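Local atomic coordinates of alpha-L-rhamnosidase (Klebsiella oxytoca, PDB entry 4XHC), a protein that probably hydrolyses terminal alpha-L-rhamnose residues from rhamnosides as a two-domain glycoside hydrolase of family GH78, binding rhamnose in its helical catalytic domain. Residues P48-Q53 with C230-F235; H55-V60 with S79-F84; G105-L110 with I165-R170; A120-Q125 with F187-T192. All blocks are in the same frame, centred on the assembly; numbering follows the deposited sequence.

Contact 1. Residues P48-Q53 with C230-F235; sequences PALSRQ and CMQEVF
At the junction between the N-terminal beta-sandwich domain and the helical catalytic domain, Pro48 and Leu50 lie against the bend made by Gln232 and Glu233. The pyrrolidine ring of Pro48 rests on backbone: its CG is 3.6 Å from Gln232 O and its CD 3.7 Å from Glu233 O. Leu50 approaches the same bend from the other end of the short run 48-50. Its CD2 reaches 3.9 Å to Gln232 OE1, while CD1 meets the aliphatic part of Glu233, 4.2 Å from its CG. The side chains of Leu50 and Gln232 cross at about a right angle. Gln232 starts out pointing away from Leu50, and the fold at chi2 (-72°) brings its amide back. The first segment here is the lead-in to edge strand 51-55 of the four-stranded sheet, whereas the second is the loop leaving helix 214-230 of the six-hairpin glycosidase domain. No hydrogen bond joins the two segments, so van der Waals contact carries the meeting. Several polar groups of the bend bond to other neighbours: Gln232 NE2 to Asn229 O and Val199 O, and Glu233 OE2 to Arg47 in a salt bridge. Within the bend, Gln232 N bonds to Val234 O at 3.0 Å, which keeps the loop turned on itself beside Pro48.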
loop_
_atom_site.group_PDB
_atom_site.type_symbol
_atom_site.label_atom_id
_atom_site.label_comp_id
_atom_site.label_asym_id
_atom_site.label_seq_id
_atom_site.Cartn_x
_atom_site.Cartn_y
_atom_site.Cartn_z
ATOM N N PRO A 48 -8.055 -27.992 -8.748
ATOM C CA PRO A 48 -6.754 -28.573 -8.434
ATOM C C PRO A 48 -6.026 -27.943 -7.233
ATOM O O PRO A 48 -6.254 -26.775 -6.879
ATOM C CB PRO A 48 -5.956 -28.320 -9.708
ATOM C CG PRO A 48 -6.522 -27.053 -10.256
ATOM C CD PRO A 48 -7.968 -27.006 -9.841
ATOM N N ALA A 49 -5.148 -28.730 -6.614
ATOM C CA ALA A 49 -4.250 -28.223 -5.584
ATOM C C ALA A 49 -3.097 -27.480 -6.266
ATOM O O ALA A 49 -2.658 -27.862 -7.356
ATOM C CB ALA A 49 -3.728 -29.364 -4.723
ATOM N N LEU A 50 -2.633 -26.408 -5.629
ATOM C CA LEU A 50 -1.518 -25.630 -6.143
ATOM C C LEU A 50 -0.237 -26.035 -5.438
ATOM O O LEU A 50 -0.222 -26.194 -4.229
ATOM C CB LEU A 50 -1.768 -24.146 -5.906
ATOM C CG LEU A 50 -2.970 -23.536 -6.619
ATOM C CD1 LEU A 50 -3.232 -22.117 -6.123
ATOM C CD2 LEU A 50 -2.731 -23.555 -8.120
ATOM N N SER A 51 0.833 -26.221 -6.193
ATOM C CA SER A 51 2.139 -26.456 -5.598
ATOM C C SER A 51 2.847 -25.116 -5.430
ATOM O O SER A 51 2.847 -24.290 -6.337
ATOM C CB SER A 51 2.973 -27.400 -6.468
ATOM O OG SER A 51 3.571 -26.702 -7.547
ATOM N N ARG A 52 3.462 -24.925 -4.272
ATOM C CA ARG A 52 4.142 -23.683 -3.914
ATOM C C ARG A 52 5.628 -24.013 -3.762
ATOM O O ARG A 52 5.969 -25.001 -3.130
ATOM C CB ARG A 52 3.513 -23.131 -2.619
ATOM C CG ARG A 52 4.275 -22.037 -1.870
ATOM C CD ARG A 52 3.493 -21.539 -0.647
ATOM N NE ARG A 52 2.235 -20.882 -1.043
ATOM C CZ ARG A 52 1.915 -19.595 -0.838
ATOM N NH1 ARG A 52 2.736 -18.756 -0.196
ATOM N NH2 ARG A 52 0.738 -19.141 -1.270
ATOM N N GLN A 53 6.508 -23.211 -4.357
ATOM C CA GLN A 53 7.945 -23.516 -4.357
ATOM C C GLN A 53 8.835 -22.264 -4.377
ATOM O O GLN A 53 8.721 -21.434 -5.279
ATOM C CB GLN A 53 8.262 -24.395 -5.557
ATOM C CG GLN A 53 9.731 -24.744 -5.704
ATOM C CD GLN A 53 9.954 -26.000 -6.528
ATOM O OE1 GLN A 53 9.105 -26.406 -7.329
ATOM N NE2 GLN A 53 11.105 -26.629 -6.329
ATOM N N CYS A 230 0.527 -20.315 -16.697
ATOM C CA CYS A 230 -0.882 -20.040 -16.937
ATOM C C CYS A 230 -1.807 -21.073 -16.269
ATOM O O CYS A 230 -2.969 -20.777 -15.990
ATOM C CB CYS A 230 -1.144 -19.948 -18.446
ATOM S SG CYS A 230 -0.626 -18.373 -19.175
ATOM N N MET A 231 -1.293 -22.277 -16.011
ATOM C CA MET A 231 -2.078 -23.331 -15.357
ATOM C C MET A 231 -2.129 -23.150 -13.842
ATOM O O MET A 231 -1.155 -23.420 -13.150
ATOM C CB MET A 231 -1.532 -24.719 -15.706
ATOM C CG MET A 231 -1.906 -25.175 -17.111
ATOM S SD MET A 231 -1.174 -26.756 -17.575
ATOM C CE MET A 231 -2.084 -27.865 -16.500
ATOM N N GLN A 232 -3.270 -22.674 -13.355
ATOM C CA GLN A 232 -3.474 -22.362 -11.944
ATOM C C GLN A 232 -4.748 -23.083 -11.494
ATOM O O GLN A 232 -4.875 -24.280 -11.752
ATOM C CB GLN A 232 -3.552 -20.843 -11.748
ATOM C CG GLN A 232 -2.293 -20.092 -12.188
ATOM C CD GLN A 232 -1.117 -20.295 -11.251
ATOM O OE1 GLN A 232 -1.292 -20.474 -10.037
ATOM N NE2 GLN A 232 0.093 -20.258 -11.805
ATOM N N GLU A 233 -5.683 -22.393 -10.831
ATOM C CA GLU A 233 -6.952 -23.028 -10.442
ATOM C C GLU A 233 -7.907 -23.125 -11.632
ATOM O O GLU A 233 -8.892 -23.875 -11.596
ATOM C CB GLU A 233 -7.591 -22.320 -9.238
ATOM C CG GLU A 233 -6.997 -22.803 -7.915
ATOM C CD GLU A 233 -7.452 -22.013 -6.699
ATOM O OE1 GLU A 233 -7.332 -20.769 -6.721
ATOM O OE2 GLU A 233 -7.910 -22.638 -5.714
ATOM N N VAL A 234 -7.593 -22.362 -12.679
ATOM C CA VAL A 234 -8.160 -22.542 -14.021
ATOM C C VAL A 234 -7.034 -22.333 -15.031
ATOM O O VAL A 234 -5.920 -21.977 -14.649
ATOM C CB VAL A 234 -9.301 -21.538 -14.313
ATOM C CG1 VAL A 234 -10.433 -21.706 -13.313
ATOM C CG2 VAL A 234 -8.800 -20.097 -14.313
ATOM N N PHE A 235 -7.318 -22.545 -16.310
ATOM C CA PHE A 235 -6.390 -22.147 -17.373
ATOM C C PHE A 235 -6.468 -20.631 -17.557
ATOM O O PHE A 235 -7.316 -20.139 -18.299
ATOM C CB PHE A 235 -6.759 -22.823 -18.705
ATOM C CG PHE A 235 -6.419 -24.283 -18.780
ATOM C CD1 PHE A 235 -5.137 -24.695 -19.092
ATOM C CD2 PHE A 235 -7.391 -25.244 -18.586
ATOM C CE1 PHE A 235 -4.823 -26.037 -19.192
ATOM C CE2 PHE A 235 -7.085 -26.594 -18.674
ATOM C CZ PHE A 235 -5.799 -26.991 -18.981
#

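Contact 2. Residues H55-V60 with S79-F84; sequences HPPIAV and STLAAF
Val60 and Ser79 form an antiparallel hydrogen-bonded pair, and the close packing of this contact spreads from them to Phe84 and Leu81. Val60 N donates to Ser79 O over 3.1 Å. On the face shared by the Val60 and Ser79 side chains, Val60 CG2 lies 3.8 Å from Phe84 CB and comes obliquely to the Phe84 ring; the two side chains cross at about a right angle. Ser79 OG, set between its backbone N and carbonyl carbon (chi1 76°), reaches 3.7 Å from Val60 CB and donates to Thr80 O, 2.9 Å away. A second apolar patch forms where Leu81 bends its methyl groups back onto Pro57, CD1 lying 3.5 Å from the ring atom CG. From strand 94-99, Ile97 touches both Pro57 and Val60, and Val95 touches Phe84. The packing is looser at Ile58 and Thr80, which are exposed and turn away from the partner segment, and Ala59 brushes it with CB at 4.0 Å from Ser79 O. Thr80 OG1 caps the start of the short helix by a weak bond from Ala83 N. Ile58 and Ala59 together face Asp98 on strand 94-99 as a classic beta bulge. On the other side of strand 59-65, the Val60-Ser79 pair belongs to an antiparallel hairpin with 73-79, the outermost strand of this beta-sandwich sheet.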
loop_
_atom_site.group_PDB
_atom_site.type_symbol
_atom_site.label_atom_id
_atom_site.label_comp_id
_atom_site.label_asym_id
_atom_site.label_seq_id
_atom_site.Cartn_x
_atom_site.Cartn_y
_atom_site.Cartn_z
ATOM N N HIS A 55 12.018 -19.593 -4.652
ATOM C CA HIS A 55 13.124 -19.321 -5.569
ATOM C C HIS A 55 13.823 -18.016 -5.218
ATOM O O HIS A 55 13.166 -16.990 -5.057
ATOM C CB HIS A 55 12.616 -19.214 -7.000
ATOM C CG HIS A 55 12.375 -20.532 -7.656
ATOM N ND1 HIS A 55 11.109 -21.034 -7.874
ATOM C CD2 HIS A 55 13.237 -21.449 -8.150
ATOM C CE1 HIS A 55 11.200 -22.202 -8.481
ATOM N NE2 HIS A 55 12.479 -22.478 -8.658
ATOM N N PRO A 56 15.163 -18.038 -5.113
ATOM C CA PRO A 56 15.874 -16.780 -4.918
ATOM C C PRO A 56 16.143 -16.118 -6.267
ATOM O O PRO A 56 16.137 -16.805 -7.288
ATOM C CB PRO A 56 17.179 -17.230 -4.272
ATOM C CG PRO A 56 17.433 -18.573 -4.881
ATOM C CD PRO A 56 16.094 -19.177 -5.223
ATOM N N PRO A 57 16.386 -14.797 -6.278
ATOM C CA PRO A 57 16.761 -14.109 -7.509
ATOM C C PRO A 57 18.228 -14.346 -7.826
ATOM O O PRO A 57 18.944 -14.882 -6.987
ATOM C CB PRO A 57 16.502 -12.644 -7.182
ATOM C CG PRO A 57 16.632 -12.546 -5.709
ATOM C CD PRO A 57 16.353 -13.891 -5.121
ATOM N N ILE A 58 18.675 -13.950 -9.016
ATOM C CA ILE A 58 20.061 -14.226 -9.441
ATOM C C ILE A 58 21.004 -13.018 -9.439
ATOM O O ILE A 58 22.206 -13.199 -9.367
ATOM C CB ILE A 58 20.133 -14.912 -10.831
ATOM C CG1 ILE A 58 19.741 -13.944 -11.962
ATOM C CG2 ILE A 58 19.258 -16.158 -10.847
ATOM C CD1 ILE A 58 20.093 -14.437 -13.357
ATOM N N ALA A 59 20.485 -11.796 -9.524
ATOM C CA ALA A 59 21.368 -10.633 -9.554
ATOM C C ALA A 59 20.668 -9.306 -9.282
ATOM O O ALA A 59 19.444 -9.189 -9.380
ATOM C CB ALA A 59 22.081 -10.565 -10.898
ATOM N N VAL A 60 21.486 -8.315 -8.925
ATOM C CA VAL A 60 21.094 -6.912 -8.947
ATOM C C VAL A 60 21.595 -6.325 -10.258
ATOM O O VAL A 60 22.734 -6.562 -10.649
ATOM C CB VAL A 60 21.714 -6.135 -7.767
ATOM C CG1 VAL A 60 21.365 -4.656 -7.847
ATOM C CG2 VAL A 60 21.241 -6.725 -6.448
ATOM N N SER A 79 25.953 -6.467 -9.053
ATOM C CA SER A 79 26.389 -7.265 -7.912
ATOM C C SER A 79 25.581 -8.547 -7.751
ATOM O O SER A 79 24.486 -8.684 -8.305
ATOM C CB SER A 79 26.318 -6.443 -6.608
ATOM O OG SER A 79 24.987 -6.288 -6.125
ATOM N N THR A 80 26.141 -9.471 -6.971
ATOM C CA THR A 80 25.402 -10.617 -6.462
ATOM C C THR A 80 24.410 -10.127 -5.408
ATOM O O THR A 80 24.371 -8.945 -5.070
ATOM C CB THR A 80 26.334 -11.641 -5.782
ATOM O OG1 THR A 80 27.059 -10.996 -4.726
ATOM C CG2 THR A 80 27.312 -12.249 -6.782
ATOM N N LEU A 81 23.603 -11.042 -4.890
ATOM C CA LEU A 81 22.695 -10.719 -3.801
ATOM C C LEU A 81 23.377 -10.723 -2.445
ATOM O O LEU A 81 23.018 -9.933 -1.580
ATOM C CB LEU A 81 21.524 -11.685 -3.811
ATOM C CG LEU A 81 20.537 -11.236 -4.884
ATOM C CD1 LEU A 81 20.123 -12.414 -5.743
ATOM C CD2 LEU A 81 19.349 -10.532 -4.239
ATOM N N ALA A 82 24.359 -11.601 -2.255
ATOM C CA ALA A 82 25.149 -11.600 -1.021
ATOM C C ALA A 82 25.761 -10.215 -0.741
ATOM O O ALA A 82 25.841 -9.790 0.417
ATOM C CB ALA A 82 26.235 -12.665 -1.087
ATOM N N ALA A 83 26.177 -9.522 -1.804
ATOM C CA ALA A 83 26.742 -8.169 -1.704
ATOM C C ALA A 83 25.658 -7.107 -1.476
ATOM O O ALA A 83 25.889 -6.107 -0.783
ATOM C CB ALA A 83 27.545 -7.846 -2.953
ATOM N N PHE A 84 24.482 -7.315 -2.061
ATOM C CA PHE A 84 23.343 -6.429 -1.815
ATOM C C PHE A 84 22.848 -6.532 -0.370
ATOM O O PHE A 84 22.392 -5.534 0.195
ATOM C CB PHE A 84 22.192 -6.710 -2.795
ATOM C CG PHE A 84 20.927 -5.942 -2.492
ATOM C CD1 PHE A 84 20.882 -4.562 -2.640
ATOM C CD2 PHE A 84 19.787 -6.598 -2.043
ATOM C CE1 PHE A 84 19.728 -3.849 -2.345
ATOM C CE2 PHE A 84 18.627 -5.893 -1.750
ATOM C CZ PHE A 84 18.598 -4.518 -1.900
#

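Contact 3. Residues G105-L110 with I165-R170; sequences GYLHFL and IDLPRR
Ile165 pairs with Phe109 through two backbone bonds, Ile165 N to Phe109 O at 2.9 Å and Phe109 N to Ile165 O at 3.0 Å. Its CB sits over one face of the Phe109 ring, 3.9 Å from the centroid, in a CH-pi contact offset toward the rim. On the opposite face of the sheet, Asp166 lies alongside His108 with carboxylate and imidazole planes 5° apart. No hydrogen bond links them; His108 NE2 is hydrogen-bonded to Glu164 and ND1 to Glu195. Leu167 N then bonds to Leu107 O (3.1 Å), and the two leucine side chains run side by side into the core between the two sheets of the sandwich, where Leu126 touches both. This is edge strand 163-166 pairing antiparallel with 106-115, and beyond Leu167 direct pairing gives way to a water that accepts from Leu107 N and donates to Leu167 O and Arg169 O. Pro168 O lies at the edge of the Tyr106 ring. Arg169 directs its guanidinium to Asp159 of the second subunit. Arg170, with CG anti to its own N (chi1 -164°), lays CG over a face of Tyr106, 4.2 Å from the centroid, and, bending at chi3, carries its guanidinium to a salt bridge with Glu236 in the catalytic domain.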
loop_
_atom_site.group_PDB
_atom_site.type_symbol
_atom_site.label_atom_id
_atom_site.label_comp_id
_atom_site.label_asym_id
_atom_site.label_seq_id
_atom_site.Cartn_x
_atom_site.Cartn_y
_atom_site.Cartn_z
ATOM N N GLY A 105 3.717 -15.695 -8.408
ATOM C CA GLY A 105 3.680 -16.061 -7.006
ATOM C C GLY A 105 3.738 -14.934 -6.000
ATOM O O GLY A 105 3.380 -13.798 -6.289
ATOM N N TYR A 106 4.210 -15.269 -4.806
ATOM C CA TYR A 106 4.120 -14.382 -3.667
ATOM C C TYR A 106 5.509 -13.989 -3.197
ATOM O O TYR A 106 6.387 -14.843 -3.085
ATOM C CB TYR A 106 3.324 -15.088 -2.572
ATOM C CG TYR A 106 1.931 -15.453 -3.047
ATOM C CD1 TYR A 106 1.672 -16.692 -3.646
ATOM C CD2 TYR A 106 0.877 -14.540 -2.942
ATOM C CE1 TYR A 106 0.402 -17.019 -4.106
ATOM C CE2 TYR A 106 -0.398 -14.863 -3.390
ATOM C CZ TYR A 106 -0.630 -16.099 -3.970
ATOM O OH TYR A 106 -1.891 -16.400 -4.415
ATOM N N LEU A 107 5.705 -12.696 -2.945
ATOM C CA LEU A 107 7.002 -12.161 -2.498
ATOM C C LEU A 107 7.210 -12.260 -0.969
ATOM O O LEU A 107 6.308 -11.948 -0.187
ATOM C CB LEU A 107 7.136 -10.705 -2.937
ATOM C CG LEU A 107 8.525 -10.074 -2.807
ATOM C CD1 LEU A 107 9.506 -10.656 -3.811
ATOM C CD2 LEU A 107 8.443 -8.565 -2.989
ATOM N N HIS A 108 8.403 -12.701 -0.565
ATOM C CA HIS A 108 8.804 -12.796 0.843
ATOM C C HIS A 108 10.145 -12.101 0.975
ATOM O O HIS A 108 11.022 -12.334 0.154
ATOM C CB HIS A 108 8.922 -14.276 1.257
ATOM C CG HIS A 108 9.485 -14.501 2.633
ATOM N ND1 HIS A 108 10.578 -15.309 2.865
ATOM C CD2 HIS A 108 9.089 -14.058 3.849
ATOM C CE1 HIS A 108 10.840 -15.342 4.159
ATOM N NE2 HIS A 108 9.949 -14.592 4.779
ATOM N N PHE A 109 10.308 -11.236 1.974
ATOM C CA PHE A 109 11.637 -10.680 2.292
ATOM C C PHE A 109 11.801 -10.313 3.765
ATOM O O PHE A 109 10.825 -10.113 4.477
ATOM C CB PHE A 109 11.970 -9.475 1.399
ATOM C CG PHE A 109 11.086 -8.283 1.621
ATOM C CD1 PHE A 109 11.307 -7.426 2.690
ATOM C CD2 PHE A 109 10.041 -8.011 0.754
ATOM C CE1 PHE A 109 10.491 -6.331 2.902
ATOM C CE2 PHE A 109 9.220 -6.920 0.957
ATOM C CZ PHE A 109 9.441 -6.077 2.033
ATOM N N LEU A 110 13.048 -10.261 4.215
ATOM C CA LEU A 110 13.380 -9.810 5.559
ATOM C C LEU A 110 14.211 -8.555 5.437
ATOM O O LEU A 110 15.045 -8.452 4.545
ATOM C CB LEU A 110 14.211 -10.855 6.322
ATOM C CG LEU A 110 13.700 -12.280 6.552
ATOM C CD1 LEU A 110 14.588 -12.958 7.592
ATOM C CD2 LEU A 110 12.250 -12.309 7.002
ATOM N N ILE A 165 8.280 -9.873 5.937
ATOM C CA ILE A 165 7.145 -9.492 5.087
ATOM C C ILE A 165 6.767 -10.560 4.057
ATOM O O ILE A 165 7.602 -11.002 3.276
ATOM C CB ILE A 165 7.442 -8.171 4.346
ATOM C CG1 ILE A 165 7.609 -7.018 5.347
ATOM C CG2 ILE A 165 6.339 -7.855 3.337
ATOM C CD1 ILE A 165 6.421 -6.807 6.278
ATOM N N ASP A 166 5.496 -10.962 4.071
ATOM C CA ASP A 166 4.925 -11.856 3.064
ATOM C C ASP A 166 3.751 -11.127 2.433
ATOM O O ASP A 166 2.692 -11.019 3.038
ATOM C CB ASP A 166 4.424 -13.156 3.697
ATOM C CG ASP A 166 5.551 -14.095 4.114
ATOM O OD1 ASP A 166 6.123 -14.777 3.236
ATOM O OD2 ASP A 166 5.850 -14.180 5.327
ATOM N N LEU A 167 3.935 -10.610 1.225
ATOM C CA LEU A 167 2.881 -9.844 0.554
ATOM C C LEU A 167 1.720 -10.742 0.128
ATOM O O LEU A 167 1.945 -11.826 -0.406
ATOM C CB LEU A 167 3.445 -9.101 -0.660
ATOM C CG LEU A 167 4.425 -7.975 -0.331
ATOM C CD1 LEU A 167 4.995 -7.363 -1.600
ATOM C CD2 LEU A 167 3.748 -6.903 0.506
ATOM N N PRO A 168 0.471 -10.289 0.351
ATOM C CA PRO A 168 -0.696 -11.151 0.095
ATOM C C PRO A 168 -1.112 -11.281 -1.387
ATOM O O PRO A 168 -1.696 -12.302 -1.755
ATOM C CB PRO A 168 -1.806 -10.489 0.918
ATOM C CG PRO A 168 -1.414 -9.047 0.998
ATOM C CD PRO A 168 0.076 -8.945 0.820
ATOM N N ARG A 169 -0.822 -10.281 -2.222
ATOM C CA ARG A 169 -1.214 -10.335 -3.634
ATOM C C ARG A 169 -0.261 -11.193 -4.473
ATOM O O ARG A 169 0.942 -11.232 -4.229
ATOM C CB ARG A 169 -1.303 -8.933 -4.232
ATOM C CG ARG A 169 -2.421 -8.083 -3.650
ATOM C CD ARG A 169 -2.580 -6.787 -4.435
ATOM N NE ARG A 169 -3.176 -7.017 -5.754
ATOM C CZ ARG A 169 -2.809 -6.414 -6.890
ATOM N NH1 ARG A 169 -1.812 -5.526 -6.921
ATOM N NH2 ARG A 169 -3.446 -6.713 -8.015
ATOM N N ARG A 170 -0.818 -11.874 -5.469
ATOM C CA ARG A 170 -0.038 -12.691 -6.390
ATOM C C ARG A 170 0.485 -11.834 -7.533
ATOM O O ARG A 170 -0.275 -11.190 -8.221
ATOM C CB ARG A 170 -0.905 -13.818 -6.952
ATOM C CG ARG A 170 -0.108 -14.931 -7.612
ATOM C CD ARG A 170 -1.005 -15.833 -8.434
ATOM N NE ARG A 170 -1.413 -15.190 -9.668
ATOM C CZ ARG A 170 -2.274 -15.707 -10.534
ATOM N NH1 ARG A 170 -2.846 -16.889 -10.298
ATOM N NH2 ARG A 170 -2.564 -15.040 -11.646
HETATM O O HOH W 1 3.411 -11.332 -2.917
#

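Contact 4. Residues A120-Q125 with F187-T192; sequences APAHLQ and FRLQFT
Leu124 and Leu189 meet tip to tip across the interior of the beta-sandwich, CD2 to CD2 at 3.6 Å. Their strands belong to different sheets: the axes of 122-125 and 187-192 pass 9.4 Å apart at a crossing angle of -48°, a separation bridged by side chains from both sheets, with no backbone hydrogen bond between the segments. Phe187, Leu189 and Phe191 project from one strand, with Ala120, Ala122 and Leu124 opposite. Small residues receive large ones at one end. The Phe187 ring fills the space beside Ala120, its CZ coming obliquely to 3.5 Å from Ala120 O, and the short side chain of Ala122 leaves a shallow dip into which Leu189 leans with CD1, 4.4 Å from Ala122 CB. At the other end the bump belongs to Leu124, whose branched tip fits between Leu189 and Phe191; its CD1 is 4.2 Å from Phe191 CZ. Leu189 carries CG anti to its backbone N (chi1 -164°), and this sends its methyl groups across to the facing sheet. All six residues in contact are buried. Val180 flanks Leu124 and Val178 flanks Phe191, both from strand 175-182 beside 122-129, while Cys111 of strand 106-115 and Leu89 of a loop also touch Phe191. Beyond the Ala120 end, Trp150 of the second subunit packs on Ala120 and Pro121.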
loop_
_atom_site.group_PDB
_atom_site.type_symbol
_atom_site.label_atom_id
_atom_site.label_comp_id
_atom_site.label_asym_id
_atom_site.label_seq_id
_atom_site.Cartn_x
_atom_site.Cartn_y
_atom_site.Cartn_z
ATOM N N ALA A 120 11.497 6.224 12.934
ATOM C CA ALA A 120 10.348 6.512 12.074
ATOM C C ALA A 120 9.999 5.298 11.218
ATOM O O ALA A 120 10.831 4.438 11.015
ATOM C CB ALA A 120 10.642 7.715 11.191
ATOM N N PRO A 121 8.772 5.231 10.697
ATOM C CA PRO A 121 8.466 4.150 9.766
ATOM C C PRO A 121 9.379 4.156 8.544
ATOM O O PRO A 121 9.889 5.208 8.158
ATOM C CB PRO A 121 7.022 4.451 9.327
ATOM C CG PRO A 121 6.468 5.324 10.391
ATOM C CD PRO A 121 7.623 6.125 10.909
ATOM N N ALA A 122 9.589 2.992 7.949
ATOM C CA ALA A 122 10.322 2.907 6.697
ATOM C C ALA A 122 9.323 2.795 5.541
ATOM O O ALA A 122 8.522 1.857 5.500
ATOM C CB ALA A 122 11.254 1.711 6.718
ATOM N N HIS A 123 9.369 3.748 4.615
ATOM C CA HIS A 123 8.426 3.788 3.507
ATOM C C HIS A 123 9.103 3.278 2.238
ATOM O O HIS A 123 10.044 3.880 1.745
ATOM C CB HIS A 123 7.899 5.219 3.339
ATOM C CG HIS A 123 7.031 5.427 2.137
ATOM N ND1 HIS A 123 6.790 6.677 1.609
ATOM C CD2 HIS A 123 6.352 4.553 1.360
ATOM C CE1 HIS A 123 6.001 6.565 0.556
ATOM N NE2 HIS A 123 5.717 5.287 0.384
ATOM N N LEU A 124 8.614 2.155 1.721
ATOM C CA LEU A 124 9.159 1.548 0.519
ATOM C C LEU A 124 8.142 1.582 -0.590
ATOM O O LEU A 124 6.951 1.675 -0.339
ATOM C CB LEU A 124 9.497 0.079 0.757
ATOM C CG LEU A 124 10.478 -0.263 1.861
ATOM C CD1 LEU A 124 10.489 -1.767 2.062
ATOM C CD2 LEU A 124 11.866 0.251 1.526
ATOM N N GLN A 125 8.636 1.459 -1.816
ATOM C CA GLN A 125 7.802 1.292 -2.992
ATOM C C GLN A 125 8.361 0.162 -3.835
ATOM O O GLN A 125 9.542 0.182 -4.188
ATOM C CB GLN A 125 7.805 2.575 -3.813
ATOM C CG GLN A 125 7.350 2.417 -5.259
ATOM C CD GLN A 125 6.479 3.545 -5.695
ATOM O OE1 GLN A 125 6.867 4.382 -6.520
ATOM N NE2 GLN A 125 5.289 3.594 -5.125
ATOM N N PHE A 187 18.968 6.638 10.530
ATOM C CA PHE A 187 19.133 5.199 10.270
ATOM C C PHE A 187 18.972 4.807 8.806
ATOM O O PHE A 187 18.424 5.559 7.995
ATOM C CB PHE A 187 18.203 4.356 11.170
ATOM C CG PHE A 187 16.771 4.277 10.693
ATOM C CD1 PHE A 187 15.834 5.234 11.086
ATOM C CD2 PHE A 187 16.351 3.224 9.878
ATOM C CE1 PHE A 187 14.511 5.159 10.656
ATOM C CE2 PHE A 187 15.034 3.149 9.440
ATOM C CZ PHE A 187 14.110 4.119 9.830
ATOM N N ARG A 188 19.467 3.609 8.499
ATOM C CA ARG A 188 19.446 3.056 7.152
ATOM C C ARG A 188 18.793 1.683 7.150
ATOM O O ARG A 188 18.736 1.009 8.173
ATOM C CB ARG A 188 20.867 2.956 6.611
ATOM C CG ARG A 188 21.514 4.310 6.375
ATOM C CD ARG A 188 23.016 4.196 6.202
ATOM N NE ARG A 188 23.662 3.560 7.354
ATOM C CZ ARG A 188 23.900 4.147 8.533
ATOM N NH1 ARG A 188 23.539 5.406 8.761
ATOM N NH2 ARG A 188 24.497 3.465 9.501
ATOM N N LEU A 189 18.317 1.277 5.984
ATOM C CA LEU A 189 17.614 0.021 5.822
ATOM C C LEU A 189 18.508 -1.005 5.120
ATOM O O LEU A 189 19.299 -0.658 4.244
ATOM C CB LEU A 189 16.340 0.257 5.019
ATOM C CG LEU A 189 15.319 -0.871 5.106
ATOM C CD1 LEU A 189 14.735 -0.980 6.507
ATOM C CD2 LEU A 189 14.224 -0.662 4.084
ATOM N N GLN A 190 18.359 -2.273 5.492
ATOM C CA GLN A 190 19.250 -3.338 5.040
ATOM C C GLN A 190 18.456 -4.624 4.837
ATOM O O GLN A 190 17.916 -5.163 5.793
ATOM C CB GLN A 190 20.337 -3.535 6.096
ATOM C CG GLN A 190 21.366 -4.612 5.813
ATOM C CD GLN A 190 22.515 -4.590 6.819
ATOM O OE1 GLN A 190 22.357 -4.196 7.988
ATOM N NE2 GLN A 190 23.680 -5.021 6.371
ATOM N N PHE A 191 18.382 -5.107 3.598
ATOM C CA PHE A 191 17.668 -6.347 3.288
ATOM C C PHE A 191 18.584 -7.536 3.518
ATOM O O PHE A 191 19.756 -7.478 3.176
ATOM C CB PHE A 191 17.205 -6.339 1.843
ATOM C CG PHE A 191 16.148 -5.317 1.564
ATOM C CD1 PHE A 191 16.488 -4.012 1.285
ATOM C CD2 PHE A 191 14.810 -5.660 1.612
ATOM C CE1 PHE A 191 15.511 -3.067 1.046
ATOM C CE2 PHE A 191 13.826 -4.723 1.368
ATOM C CZ PHE A 191 14.179 -3.424 1.084
ATOM N N THR A 192 18.065 -8.604 4.118
ATOM C CA THR A 192 18.882 -9.799 4.386
ATOM C C THR A 192 18.424 -11.034 3.601
ATOM O O THR A 192 19.165 -12.010 3.519
ATOM C CB THR A 192 18.947 -10.148 5.896
ATOM O OG1 THR A 192 17.682 -10.651 6.350
ATOM C CG2 THR A 192 19.340 -8.926 6.729
#

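How the contacts relate
Contacts 2, 3 and 4 lie within the N-terminal beta-sandwich, and contact 1 joins that domain to the catalytic one, enclosing the other three along the chain. Contact 2 closes before contact 3 opens, whereas contacts 3 and 4 interleave. Strand 187-200 lies between 51-55 and 106-115, so contacts 1, 3 and 4 share the four-stranded sheet; contacts 2 and 4 share the six-stranded one. Centres of contacts 3 and 4 are about 16 Å apart, linked by packing of Phe109 on Phe191, which also touches Phe84 of contact 2. Contact 3 meets contact 1 through Tyr106 with Arg52 and Arg170 with Gln232, so the end of contact 3 at Tyr106 and Arg170 borders the domain junction.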